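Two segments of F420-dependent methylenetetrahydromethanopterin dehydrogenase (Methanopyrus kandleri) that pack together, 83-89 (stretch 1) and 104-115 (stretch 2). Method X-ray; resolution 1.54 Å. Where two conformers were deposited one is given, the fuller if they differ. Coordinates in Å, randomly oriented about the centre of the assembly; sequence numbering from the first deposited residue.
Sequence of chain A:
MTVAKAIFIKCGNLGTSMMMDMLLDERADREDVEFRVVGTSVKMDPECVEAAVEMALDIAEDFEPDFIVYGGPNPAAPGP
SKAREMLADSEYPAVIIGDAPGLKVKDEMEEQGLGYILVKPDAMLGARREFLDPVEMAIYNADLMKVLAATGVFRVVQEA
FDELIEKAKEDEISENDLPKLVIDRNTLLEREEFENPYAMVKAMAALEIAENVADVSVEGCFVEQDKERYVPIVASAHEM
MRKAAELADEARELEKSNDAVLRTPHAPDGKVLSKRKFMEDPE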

# COMPACT_ATOMS: atom_id res chain seq x y z
N ALA A 83 -38.45 12.01 20.30
CA ALA A 83 -38.94 11.02 19.36
C ALA A 83 -39.33 9.74 20.13
O ALA A 83 -40.33 9.10 19.77
CB ALA A 83 -37.87 10.66 18.35
N ARG A 84 -38.51 9.35 21.10
CA ARG A 84 -38.82 8.15 21.88
C ARG A 84 -40.14 8.30 22.59
O ARG A 84 -40.96 7.41 22.52
CB ARG A 84 -37.69 7.83 22.86
CG ARG A 84 -36.45 7.29 22.16
CD ARG A 84 -35.43 6.76 23.14
NE ARG A 84 -34.81 7.81 23.95
CZ ARG A 84 -34.97 7.93 25.26
NH1 ARG A 84 -34.37 8.92 25.91
NH2 ARG A 84 -35.75 7.06 25.92
N GLU A 85 -40.38 9.45 23.22
CA GLU A 85 -41.66 9.66 23.89
C GLU A 85 -42.85 9.55 22.93
O GLU A 85 -43.84 8.86 23.20
CB GLU A 85 -41.71 11.04 24.50
CG GLU A 85 -40.79 11.30 25.63
CD GLU A 85 -41.04 12.68 26.23
OE1 GLU A 85 -42.22 13.00 26.53
OE2 GLU A 85 -40.06 13.46 26.39
N MSE A 86 -42.73 10.24 21.80
CA MSE A 86 -43.80 10.22 20.81
C MSE A 86 -44.07 8.85 20.23
O MSE A 86 -45.22 8.46 20.07
CB MSE A 86 -43.47 11.24 19.70
CG MSE A 86 -43.20 12.64 20.26
SE MSE A 86 -42.58 13.89 18.91
CE MSE A 86 -44.19 13.96 17.77
N LEU A 87 -43.01 8.11 19.89
CA LEU A 87 -43.19 6.78 19.33
C LEU A 87 -43.71 5.80 20.36
O LEU A 87 -44.52 4.92 20.04
CB LEU A 87 -41.87 6.28 18.72
CG LEU A 87 -41.49 7.10 17.47
CD1 LEU A 87 -40.08 6.71 17.02
CD2 LEU A 87 -42.51 6.89 16.35
N ALA A 88 -43.26 5.97 21.60
CA ALA A 88 -43.69 5.10 22.69
C ALA A 88 -45.18 5.31 22.94
O ALA A 88 -45.89 4.36 23.32
CB ALA A 88 -42.91 5.41 23.95
N ASP A 89 -45.66 6.53 22.70
CA ASP A 89 -47.08 6.92 22.89
C ASP A 89 -47.98 6.51 21.74
O ASP A 89 -49.21 6.67 21.83
CB ASP A 89 -47.18 8.44 22.99
CG ASP A 89 -47.64 8.90 24.33
OD1 ASP A 89 -46.79 9.00 25.25
OD2 ASP A 89 -48.86 9.17 24.45
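Stretch 2 (104-115) KVKDEMEEQGLG

Stretch 2 packs its helix and the turn that follows against one side of the stretch 1 helix in a compact, arginine-centred contact, in which R84 reaches along the second segment, bonds to polar groups at its guanidinium edge and leaves its aliphatic part to apolar neighbours. The two segments together bury 369 Å² of surface; 129 Å² of R84 is covered by stretch 2, while stretch 1 covers 64 Å² of Q112 and 53 Å² of L114.

Stretch 2 is helical from K106 to E111, with V105 at the N-cap position. The bonds M109 N to V105 O (2.9 Å), E110 N to K106 O (3.0 Å) and Q112 N to E108 O (2.9 Å) define its short run of turns. G113 then leaves helical geometry at phi/psi 74/24, and a Schellman motif closes the helix: G113 N bonds to E110 O at 3.0 Å and L114 N to M109 O at 3.0 Å. Positive phi by itself favours glycine, and no atom of stretch 1 lies within 5.5 Å of where a CB would be. L114 follows in an extended conformation, phi/psi -102/143.

The register gives the direction. R84 CA lies 7.6 Å from M109 CA, and A88 CA lies 5.3 Å from Q112 CA, so both chains advance in the same general sense while the backbones draw closer toward the A88 end.

At the wider end, the long side chain of R84 spans the gap, with chi1 to chi3 in m, t and m. R84 NH2 donates to Q112 OE1 at 2.9 Å and to E108 OE1 at 3.1 Å, the latter with an N-H...acceptor angle of 159° and forming a salt bridge. A weak bond from R84 NH1 to E108 OE1, 3.4 Å and 142°, supplements it. Both acceptors lie at the guanidinium edge, near its plane, where the N-H groups point. V105 covers one face, its CG1 3.7 Å from R84 NH1. Closer to the backbone, R84 CD meets CG of the selenomethionine M109 at 3.6 Å, and R84 CB lies 3.9 Å from L114 CD1. The NE of R84 is hydrogen-bonded elsewhere in the structure.

At the narrow end, the small side chain of A88 permits close approach: its CA-to-CB bond points toward stretch 2, as that of Q112 points toward stretch 1, and A88 CB comes within 3.7 Å of Q112 CB and 3.6 Å of Q112 O. A water donates to both A88 O, at 2.7 Å, and Q112 O, at 2.6 Å, linking two carbonyls that cannot bond directly to each other. L114, past the turn, directs its CA-to-CB bond back toward the first helix; its CD2 stands 4.3 Å from L87 CB, an apolar contact, and 4.2 Å from A88 N. E85 contributes little: its CA-to-CB bond points away, and E85 N is 3.9 Å from Q112 NE2.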

# COMPACT_ATOMS: atom_id res chain seq x y z
N LYS A 104 -27.13 4.58 27.80
CA LYS A 104 -27.64 5.29 28.98
C LYS A 104 -29.17 5.20 29.14
O LYS A 104 -29.68 5.29 30.26
CB LYS A 104 -27.26 6.77 28.90
CG LYS A 104 -25.77 7.04 29.08
CD LYS A 104 -25.41 8.48 28.77
CE LYS A 104 -25.41 8.73 27.25
NZ LYS A 104 -25.35 10.16 26.92
N VAL A 105 -29.90 5.03 28.04
CA VAL A 105 -31.36 4.96 28.13
C VAL A 105 -31.95 3.63 27.70
O VAL A 105 -33.11 3.53 27.32
CB VAL A 105 -32.02 6.14 27.35
CG1 VAL A 105 -31.68 7.45 28.04
CG2 VAL A 105 -31.51 6.21 25.90
N LYS A 106 -31.15 2.58 27.80
CA LYS A 106 -31.59 1.26 27.45
C LYS A 106 -32.80 0.88 28.32
O LYS A 106 -33.81 0.37 27.82
CB LYS A 106 -30.43 0.27 27.68
CG LYS A 106 -30.60 -1.06 27.01
CD LYS A 106 -29.33 -1.93 27.16
CE LYS A 106 -29.26 -2.62 28.52
NZ LYS A 106 -30.47 -3.45 28.84
N ASP A 107 -32.69 1.13 29.63
CA ASP A 107 -33.81 0.76 30.50
C ASP A 107 -35.06 1.57 30.16
O ASP A 107 -36.16 1.03 30.13
CB ASP A 107 -33.42 0.95 31.98
CG ASP A 107 -32.43 -0.10 32.46
OD1 ASP A 107 -32.41 -1.22 31.91
OD2 ASP A 107 -31.68 0.20 33.41
N GLU A 108 -34.88 2.87 29.89
CA GLU A 108 -36.01 3.72 29.50
C GLU A 108 -36.67 3.17 28.26
O GLU A 108 -37.89 3.10 28.18
CB GLU A 108 -35.56 5.15 29.19
CG GLU A 108 -35.36 6.06 30.37
CD GLU A 108 -35.13 7.52 29.96
OE1 GLU A 108 -35.69 7.98 28.92
OE2 GLU A 108 -34.40 8.22 30.70
N MSE A 109 -35.88 2.79 27.26
CA MSE A 109 -36.51 2.28 26.05
C MSE A 109 -37.28 1.01 26.27
O MSE A 109 -38.35 0.83 25.70
CB MSE A 109 -35.47 2.06 24.93
CG MSE A 109 -34.93 3.37 24.38
SE MSE A 109 -33.73 3.19 22.86
CE MSE A 109 -32.16 2.48 23.81
N GLU A 110 -36.74 0.11 27.09
CA GLU A 110 -37.45 -1.15 27.33
C GLU A 110 -38.78 -0.84 28.02
O GLU A 110 -39.80 -1.43 27.69
CB GLU A 110 -36.59 -2.12 28.14
CG GLU A 110 -35.30 -2.47 27.38
CD GLU A 110 -34.39 -3.44 28.11
OE1 GLU A 110 -34.72 -3.84 29.24
OE2 GLU A 110 -33.33 -3.80 27.54
N GLU A 111 -38.77 0.11 28.94
CA GLU A 111 -40.00 0.50 29.63
C GLU A 111 -40.98 1.16 28.64
O GLU A 111 -42.19 1.04 28.79
CB GLU A 111 -39.68 1.49 30.76
CG GLU A 111 -40.91 1.86 31.59
CD GLU A 111 -40.61 2.90 32.66
OE1 GLU A 111 -39.63 2.72 33.41
OE2 GLU A 111 -41.36 3.90 32.74
N GLN A 112 -40.43 1.82 27.61
CA GLN A 112 -41.23 2.50 26.60
C GLN A 112 -41.75 1.53 25.57
O GLN A 112 -42.47 1.92 24.66
CB GLN A 112 -40.40 3.61 25.90
CG GLN A 112 -40.13 4.82 26.76
CD GLN A 112 -39.13 5.80 26.12
OE1 GLN A 112 -38.10 5.39 25.60
NE2 GLN A 112 -39.43 7.10 26.19
N GLY A 113 -41.35 0.26 25.68
CA GLY A 113 -41.82 -0.75 24.76
C GLY A 113 -41.17 -0.62 23.40
O GLY A 113 -41.72 -1.09 22.41
N LEU A 114 -40.00 -0.00 23.38
CA LEU A 114 -39.28 0.21 22.12
C LEU A 114 -38.15 -0.77 21.89
O LEU A 114 -37.50 -1.18 22.85
CB LEU A 114 -38.68 1.62 22.11
CG LEU A 114 -39.65 2.79 22.19
CD1 LEU A 114 -38.84 4.08 22.48
CD2 LEU A 114 -40.46 2.91 20.91
N GLY A 115 -37.96 -1.19 20.63
CA GLY A 115 -36.81 -2.01 20.31
C GLY A 115 -35.63 -1.07 20.06
O GLY A 115 -35.78 0.18 19.97
O HOH W 1 -44.94 1.87 23.93